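Local coordinates for protein poly-beta-1,6-N-acetyl-D-glucosamine N-deacetylase (Aggregatibacter actinomycetemcomitans, PDB 4U10) that probably removes N-acetyl groups from poly-beta-1,6-N-acetyl-D-glucosamine, this chain being the zinc-binding polysaccharide deacetylase part of the longer protein PgaB, at residues Gln129-Glu134 / Arg197-Lys202; Ser102-Pro107 / Val125-Val130. All blocks are in the same frame, centred on the assembly; numbering follows the deposited sequence.

Contact 1: Gln129-Glu134 / Arg197-Lys202; sequences QVREME and RQIGKK
Ile199 reaches helix 127-135 with both branches of its side chain. Its CD1 comes 3.4 Å from Val130 CG1, tighter than usual for two carbons, and the two side chains cross at about a right angle. The same methyl meets the aliphatic part of the next residue, with Ile199 CD1 3.8 Å from Arg131 CG. The other branch, CG2, touches Glu134 CG, so Ile199 spans a full turn of the facing helix. Ile141 of strand 139-141 touches both Val130 and Ile199, joining this apolar patch to the sheet.

Arg131 contributes the polar grip. Its chain bends at chi3 (-65°), which turns NE out of line with the carbons before it. Arg131 NH1 then donates twice to one residue, to Gln198 OE1 at 2.9 Å and to Gln198 O at 3.0 Å. Both acceptors lie close to the guanidinium plane, and OE1 is met on a lone pair with an N-H...O angle of 161°. A water that accepts from Arg131 NH2 and donates to Gln198 OE1 adds a bridge, while NH2 also pairs with Asp128, one turn earlier on the same helix.

Glu134 completes the contact with its carboxylate split between two tasks. Glu134 OE2 forms a salt bridge with Lys201 NZ at 2.6 Å, met on the syn side but 32° out of the carboxylate plane. OE1 takes a bond from a second water, which also donates to Ile199 O, just before Gly200 leaves helical geometry with positive phi. Charged groups thus flank an apolar centre where the C-terminal end of helix 177-199 packs beside helix 127-135, two helices of the polysaccharide deacetylase (NodB-type) domain.

Contact 2: Ser102-Pro107 / Val125-Val130; sequences SWLDTP and VTWDQV. Unlike the reference sequence in segment 125-130: Asp128 (reference Glu).
Leu104 and Trp127 provide most of the apolar interaction, their side chains crossing at about a right angle. Leu104 CD2 stands over the six-membered ring of Trp127, 3.7 Å from its centroid and 10° off the normal, which defines a CH-pi contact. On the same face, Leu104 CB lies nearer the rim, 3.6 Å from Trp127 CE2. The isobutyl group also touches two valines: Leu104 CD2 is 3.8 Å from Val125 CG2 and 4.0 Å from Val130 CG2. With CG anti to its own carbonyl carbon (chi1 -81°), Leu104 CG rests 3.7 Å from Val125 O.

The direct hydrogen bond across the contact leaves the indole at its edge. Trp127 NE1 donates to Asp105 OD1 at 2.9 Å with an N-H...O angle of 150°; NE1 approaches the oxygen nearly along the C-O bond, while OD1 sits somewhat out of the ring plane. Ser194 of helix 177-199 binds OD2, so the carboxylate that accepts from the indole also bonds to a third element. Arg121 adds an indirect link, since its NH2 bonds both Leu104 O and Val125 O.

Capping interactions lie at the start of helix 127-135. Thr126 N donates to Gln129 OE1 at 2.9 Å, and Gln129 N returns a weak bond to Thr126 OG1. This reciprocal pair is a capping box with Thr126 as N-cap, and it places the helix N-terminus beside segment 102-107, the CA atoms of Leu104 and Thr126 being 6.0 Å apart, in the deacetylase domain, close to the zinc site but not part of it.

In the fold
Contacts 1 and 2 use overlapping parts of helix 127-135, sharing Gln129 and Val130, with centres about 10 Å apart. Val130 divides its methyls between them, CG1 facing 197-202 and CG2 facing 102-107. The two contacts also touch directly, Gln198 CG packing 3.3 Å from Trp127 CD2, so helix 177-199 borders both. Contact 2 lies nearer the zinc ligands: the Leu104 side chain is about 8 Å from that of the zinc ligand Asp75 and about 11 Å from a bound zinc ion, whereas the Val130 side chain is about 12 Å from those of Asp75 and His144. Contact 1 is the surface-facing member of the pair and contact 2 the buried one.

Contact 1: Gln129-Glu134 / Arg197-Lys202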
loop_
_atom_site.group_PDB
_atom_site.type_symbol
_atom_site.label_atom_id
_atom_site.label_comp_id
_atom_site.label_asym_id
_atom_site.label_seq_id
_atom_site.Cartn_x
_atom_site.Cartn_y
_atom_site.Cartn_z
ATOM N N GLN A 129 -15.477 3.033 -7.545
ATOM C CA GLN A 129 -14.731 4.071 -6.816
ATOM C C GLN A 129 -13.269 4.150 -7.181
ATOM O O GLN A 129 -12.693 5.236 -7.265
ATOM C CB GLN A 129 -14.932 3.805 -5.347
ATOM C CG GLN A 129 -16.283 4.160 -4.855
ATOM C CD GLN A 129 -16.584 3.632 -3.459
ATOM O OE1 GLN A 129 -15.940 2.743 -2.968
ATOM N NE2 GLN A 129 -17.549 4.232 -2.805
ATOM N N VAL A 130 -12.647 2.996 -7.437
ATOM C CA VAL A 130 -11.244 2.936 -7.808
ATOM C C VAL A 130 -11.030 3.507 -9.200
ATOM O O VAL A 130 -10.029 4.273 -9.421
ATOM C CB VAL A 130 -10.728 1.497 -7.806
ATOM C CG1 VAL A 130 -9.269 1.431 -8.260
ATOM C CG2 VAL A 130 -10.924 0.850 -6.444
ATOM N N ARG A 131 -11.915 3.110 -10.145
ATOM C CA ARG A 131 -11.895 3.718 -11.508
ATOM C C ARG A 131 -11.999 5.248 -11.512
ATOM O O ARG A 131 -11.231 5.899 -12.194
ATOM C CB ARG A 131 -12.987 3.111 -12.422
ATOM C CG ARG A 131 -12.558 1.828 -13.139
ATOM C CD ARG A 131 -13.645 1.411 -14.143
ATOM N NE ARG A 131 -14.878 1.047 -13.443
ATOM C CZ ARG A 131 -15.112 -0.147 -12.941
ATOM N NH1 ARG A 131 -14.184 -1.116 -13.070
ATOM N NH2 ARG A 131 -16.252 -0.410 -12.285
ATOM N N GLU A 132 -12.924 5.807 -10.751
ATOM C CA GLU A 132 -13.055 7.265 -10.646
ATOM C C GLU A 132 -11.755 7.933 -10.139
ATOM O O GLU A 132 -11.291 8.956 -10.681
ATOM C CB GLU A 132 -14.241 7.625 -9.739
ATOM C CG GLU A 132 -14.544 9.101 -9.690
ATOM C CD GLU A 132 -15.583 9.480 -8.642
ATOM O OE1 GLU A 132 -16.492 8.672 -8.311
ATOM O OE2 GLU A 132 -15.518 10.629 -8.130
HETATM N N MSE A 133 -11.167 7.352 -9.114
HETATM C CA MSE A 133 -9.930 7.886 -8.532
HETATM C C MSE A 133 -8.800 7.818 -9.492
HETATM O O MSE A 133 -8.023 8.737 -9.571
HETATM C CB MSE A 133 -9.525 7.130 -7.229
HETATM C CG MSE A 133 -10.437 7.619 -6.126
HETATM SE SE MSE A 133 -10.110 6.936 -4.334
HETATM C CE MSE A 133 -10.482 5.041 -4.625
ATOM N N GLU A 134 -8.661 6.716 -10.209
ATOM C CA GLU A 134 -7.563 6.548 -11.200
ATOM C C GLU A 134 -7.740 7.493 -12.390
ATOM O O GLU A 134 -6.776 8.097 -12.838
ATOM C CB GLU A 134 -7.475 5.087 -11.658
ATOM C CG GLU A 134 -6.227 4.774 -12.478
ATOM C CD GLU A 134 -6.326 5.237 -13.945
ATOM O OE1 GLU A 134 -7.462 5.309 -14.512
ATOM O OE2 GLU A 134 -5.252 5.561 -14.498
ATOM N N ARG A 197 -8.153 -5.734 -15.286
ATOM C CA ARG A 197 -9.411 -5.788 -15.916
ATOM C C ARG A 197 -10.371 -4.723 -15.424
ATOM O O ARG A 197 -11.245 -4.354 -16.210
ATOM C CB ARG A 197 -10.051 -7.152 -15.784
ATOM C CG ARG A 197 -10.764 -7.452 -14.459
ATOM C CD ARG A 197 -10.955 -8.954 -14.291
ATOM N NE ARG A 197 -11.910 -9.480 -15.295
ATOM C CZ ARG A 197 -12.282 -10.757 -15.509
ATOM N NH1 ARG A 197 -11.809 -11.776 -14.792
ATOM N NH2 ARG A 197 -13.179 -11.019 -16.484
ATOM N N GLN A 198 -10.270 -4.252 -14.167
ATOM C CA GLN A 198 -11.181 -3.202 -13.698
ATOM C C GLN A 198 -10.683 -1.837 -14.117
ATOM O O GLN A 198 -11.463 -0.965 -14.318
ATOM C CB GLN A 198 -11.298 -3.270 -12.167
ATOM C CG GLN A 198 -11.805 -4.566 -11.655
ATOM C CD GLN A 198 -13.294 -4.748 -11.857
ATOM O OE1 GLN A 198 -14.059 -3.806 -12.099
ATOM N NE2 GLN A 198 -13.722 -5.981 -11.685
ATOM N N ILE A 199 -9.371 -1.661 -14.242
ATOM C CA ILE A 199 -8.702 -0.361 -14.209
ATOM C C ILE A 199 -8.112 -0.006 -15.583
ATOM O O ILE A 199 -8.011 1.189 -15.900
ATOM C CB ILE A 199 -7.584 -0.354 -13.093
ATOM C CG1 ILE A 199 -8.209 -0.438 -11.692
ATOM C CG2 ILE A 199 -6.667 0.854 -13.077
ATOM C CD1 ILE A 199 -9.368 0.493 -11.528
ATOM N N GLY A 200 -7.697 -1.014 -16.345
ATOM C CA GLY A 200 -7.112 -0.828 -17.677
ATOM C C GLY A 200 -5.584 -0.717 -17.698
ATOM O O GLY A 200 -4.980 -0.553 -18.763
ATOM N N LYS A 201 -4.972 -0.738 -16.519
ATOM C CA LYS A 201 -3.521 -0.615 -16.320
ATOM C C LYS A 201 -3.102 -1.785 -15.386
ATOM O O LYS A 201 -3.688 -1.917 -14.301
ATOM C CB LYS A 201 -3.187 0.685 -15.586
ATOM C CG LYS A 201 -2.927 1.893 -16.456
ATOM C CD LYS A 201 -4.131 2.783 -16.552
ATOM C CE LYS A 201 -3.731 4.215 -16.862
ATOM N NZ LYS A 201 -4.963 5.017 -17.054
ATOM N N LYS A 202 -2.178 -2.645 -15.812
ATOM C CA LYS A 202 -1.542 -3.632 -14.886
ATOM C C LYS A 202 -0.839 -2.867 -13.797
ATOM O O LYS A 202 -0.124 -1.895 -14.085
ATOM C CB LYS A 202 -0.445 -4.465 -15.571
ATOM C CG LYS A 202 -0.876 -5.643 -16.407
ATOM C CD LYS A 202 0.371 -6.239 -17.091
ATOM C CE LYS A 202 0.205 -7.722 -17.366
ATOM N NZ LYS A 202 -0.116 -8.508 -16.123
HETATM O O HOH W 1 -16.589 -3.449 -11.713
HETATM O O HOH W 2 -9.158 3.480 -14.544
#

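Contact 2: Ser102-Pro107 / Val125-Val130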
loop_
_atom_site.group_PDB
_atom_site.type_symbol
_atom_site.label_atom_id
_atom_site.label_comp_id
_atom_site.label_asym_id
_atom_site.label_seq_id
_atom_site.Cartn_x
_atom_site.Cartn_y
_atom_site.Cartn_z
ATOM N N SER A 102 -8.597 -9.342 -3.682
ATOM C CA SER A 102 -9.703 -10.307 -3.374
ATOM C C SER A 102 -10.787 -9.665 -2.446
ATOM O O SER A 102 -11.960 -10.102 -2.397
ATOM C CB SER A 102 -9.158 -11.589 -2.750
ATOM O OG SER A 102 -8.780 -11.432 -1.422
ATOM N N TRP A 103 -10.394 -8.673 -1.646
ATOM C CA TRP A 103 -11.349 -7.944 -0.815
ATOM C C TRP A 103 -12.295 -7.164 -1.751
ATOM O O TRP A 103 -13.518 -7.305 -1.681
ATOM C CB TRP A 103 -10.635 -7.036 0.217
ATOM C CG TRP A 103 -9.869 -7.763 1.199
ATOM C CD1 TRP A 103 -9.872 -9.158 1.400
ATOM C CD2 TRP A 103 -8.980 -7.222 2.176
ATOM N NE1 TRP A 103 -9.025 -9.462 2.429
ATOM C CE2 TRP A 103 -8.464 -8.299 2.914
ATOM C CE3 TRP A 103 -8.536 -5.914 2.477
ATOM C CZ2 TRP A 103 -7.568 -8.119 3.950
ATOM C CZ3 TRP A 103 -7.630 -5.738 3.505
ATOM C CH2 TRP A 103 -7.177 -6.816 4.239
ATOM N N LEU A 104 -11.736 -6.427 -2.694
ATOM C CA LEU A 104 -12.546 -5.704 -3.660
ATOM C C LEU A 104 -13.405 -6.632 -4.525
ATOM O O LEU A 104 -14.507 -6.283 -4.922
ATOM C CB LEU A 104 -11.694 -4.822 -4.535
ATOM C CG LEU A 104 -11.325 -3.477 -3.842
ATOM C CD1 LEU A 104 -10.820 -3.610 -2.411
ATOM C CD2 LEU A 104 -10.326 -2.743 -4.682
ATOM N N ASP A 105 -12.865 -7.806 -4.847
ATOM C CA ASP A 105 -13.564 -8.795 -5.675
ATOM C C ASP A 105 -14.668 -9.583 -4.954
ATOM O O ASP A 105 -15.375 -10.362 -5.574
ATOM C CB ASP A 105 -12.560 -9.799 -6.251
ATOM C CG ASP A 105 -11.853 -9.308 -7.487
ATOM O OD1 ASP A 105 -12.231 -8.297 -8.064
ATOM O OD2 ASP A 105 -10.851 -9.954 -7.879
ATOM N N THR A 106 -14.776 -9.425 -3.644
ATOM C CA THR A 106 -15.827 -10.027 -2.870
ATOM C C THR A 106 -17.169 -9.388 -3.293
ATOM O O THR A 106 -17.308 -8.187 -3.330
ATOM C CB THR A 106 -15.536 -9.865 -1.342
ATOM O OG1 THR A 106 -14.249 -10.433 -1.030
ATOM C CG2 THR A 106 -16.591 -10.548 -0.490
ATOM N N PRO A 107 -18.131 -10.204 -3.692
ATOM C CA PRO A 107 -19.446 -9.703 -4.034
ATOM C C PRO A 107 -20.082 -8.905 -2.893
ATOM O O PRO A 107 -19.842 -9.204 -1.738
ATOM C CB PRO A 107 -20.251 -11.009 -4.287
ATOM C CG PRO A 107 -19.211 -12.038 -4.637
ATOM C CD PRO A 107 -18.045 -11.686 -3.758
ATOM N N VAL A 125 -13.464 -0.207 -0.471
ATOM C CA VAL A 125 -13.928 0.422 -1.711
ATOM C C VAL A 125 -14.594 -0.579 -2.686
ATOM O O VAL A 125 -14.369 -1.763 -2.590
ATOM C CB VAL A 125 -12.810 1.196 -2.477
ATOM C CG1 VAL A 125 -12.314 2.428 -1.709
ATOM C CG2 VAL A 125 -11.656 0.303 -2.876
ATOM N N THR A 126 -15.383 -0.058 -3.612
ATOM C CA THR A 126 -15.856 -0.791 -4.802
ATOM C C THR A 126 -14.936 -0.435 -5.981
ATOM O O THR A 126 -14.284 0.582 -5.974
ATOM C CB THR A 126 -17.318 -0.407 -5.139
ATOM O OG1 THR A 126 -17.409 0.954 -5.571
ATOM C CG2 THR A 126 -18.253 -0.563 -3.960
ATOM N N TRP A 127 -14.916 -1.249 -7.004
ATOM C CA TRP A 127 -14.109 -0.962 -8.181
ATOM C C TRP A 127 -14.489 0.301 -8.970
ATOM O O TRP A 127 -13.616 0.911 -9.599
ATOM C CB TRP A 127 -14.129 -2.158 -9.118
ATOM C CG TRP A 127 -13.310 -3.352 -8.670
ATOM C CD1 TRP A 127 -13.780 -4.591 -8.353
ATOM C CD2 TRP A 127 -11.902 -3.410 -8.524
ATOM N NE1 TRP A 127 -12.761 -5.421 -8.066
ATOM C CE2 TRP A 127 -11.585 -4.729 -8.119
ATOM C CE3 TRP A 127 -10.870 -2.463 -8.639
ATOM C CZ2 TRP A 127 -10.269 -5.151 -7.870
ATOM C CZ3 TRP A 127 -9.553 -2.867 -8.401
ATOM C CH2 TRP A 127 -9.259 -4.218 -8.023
ATOM N N ASP A 128 -15.791 0.656 -8.951
ATOM C CA ASP A 128 -16.293 1.911 -9.524
ATOM C C ASP A 128 -15.557 3.052 -8.864
ATOM O O ASP A 128 -15.050 3.901 -9.527
ATOM C CB ASP A 128 -17.813 2.135 -9.290
ATOM C CG ASP A 128 -18.704 1.002 -9.900
ATOM O OD1 ASP A 128 -18.469 0.538 -11.070
ATOM O OD2 ASP A 128 -19.651 0.551 -9.190
ATOM N N GLN A 129 -15.477 3.033 -7.545
ATOM C CA GLN A 129 -14.731 4.071 -6.816
ATOM C C GLN A 129 -13.269 4.150 -7.181
ATOM O O GLN A 129 -12.693 5.236 -7.265
ATOM C CB GLN A 129 -14.932 3.805 -5.347
ATOM C CG GLN A 129 -16.283 4.160 -4.855
ATOM C CD GLN A 129 -16.584 3.632 -3.459
ATOM O OE1 GLN A 129 -15.940 2.743 -2.968
ATOM N NE2 GLN A 129 -17.549 4.232 -2.805
ATOM N N VAL A 130 -12.647 2.996 -7.437
ATOM C CA VAL A 130 -11.244 2.936 -7.808
ATOM C C VAL A 130 -11.030 3.507 -9.200
ATOM O O VAL A 130 -10.029 4.273 -9.421
ATOM C CB VAL A 130 -10.728 1.497 -7.806
ATOM C CG1 VAL A 130 -9.269 1.431 -8.260
ATOM C CG2 VAL A 130 -10.924 0.850 -6.444
#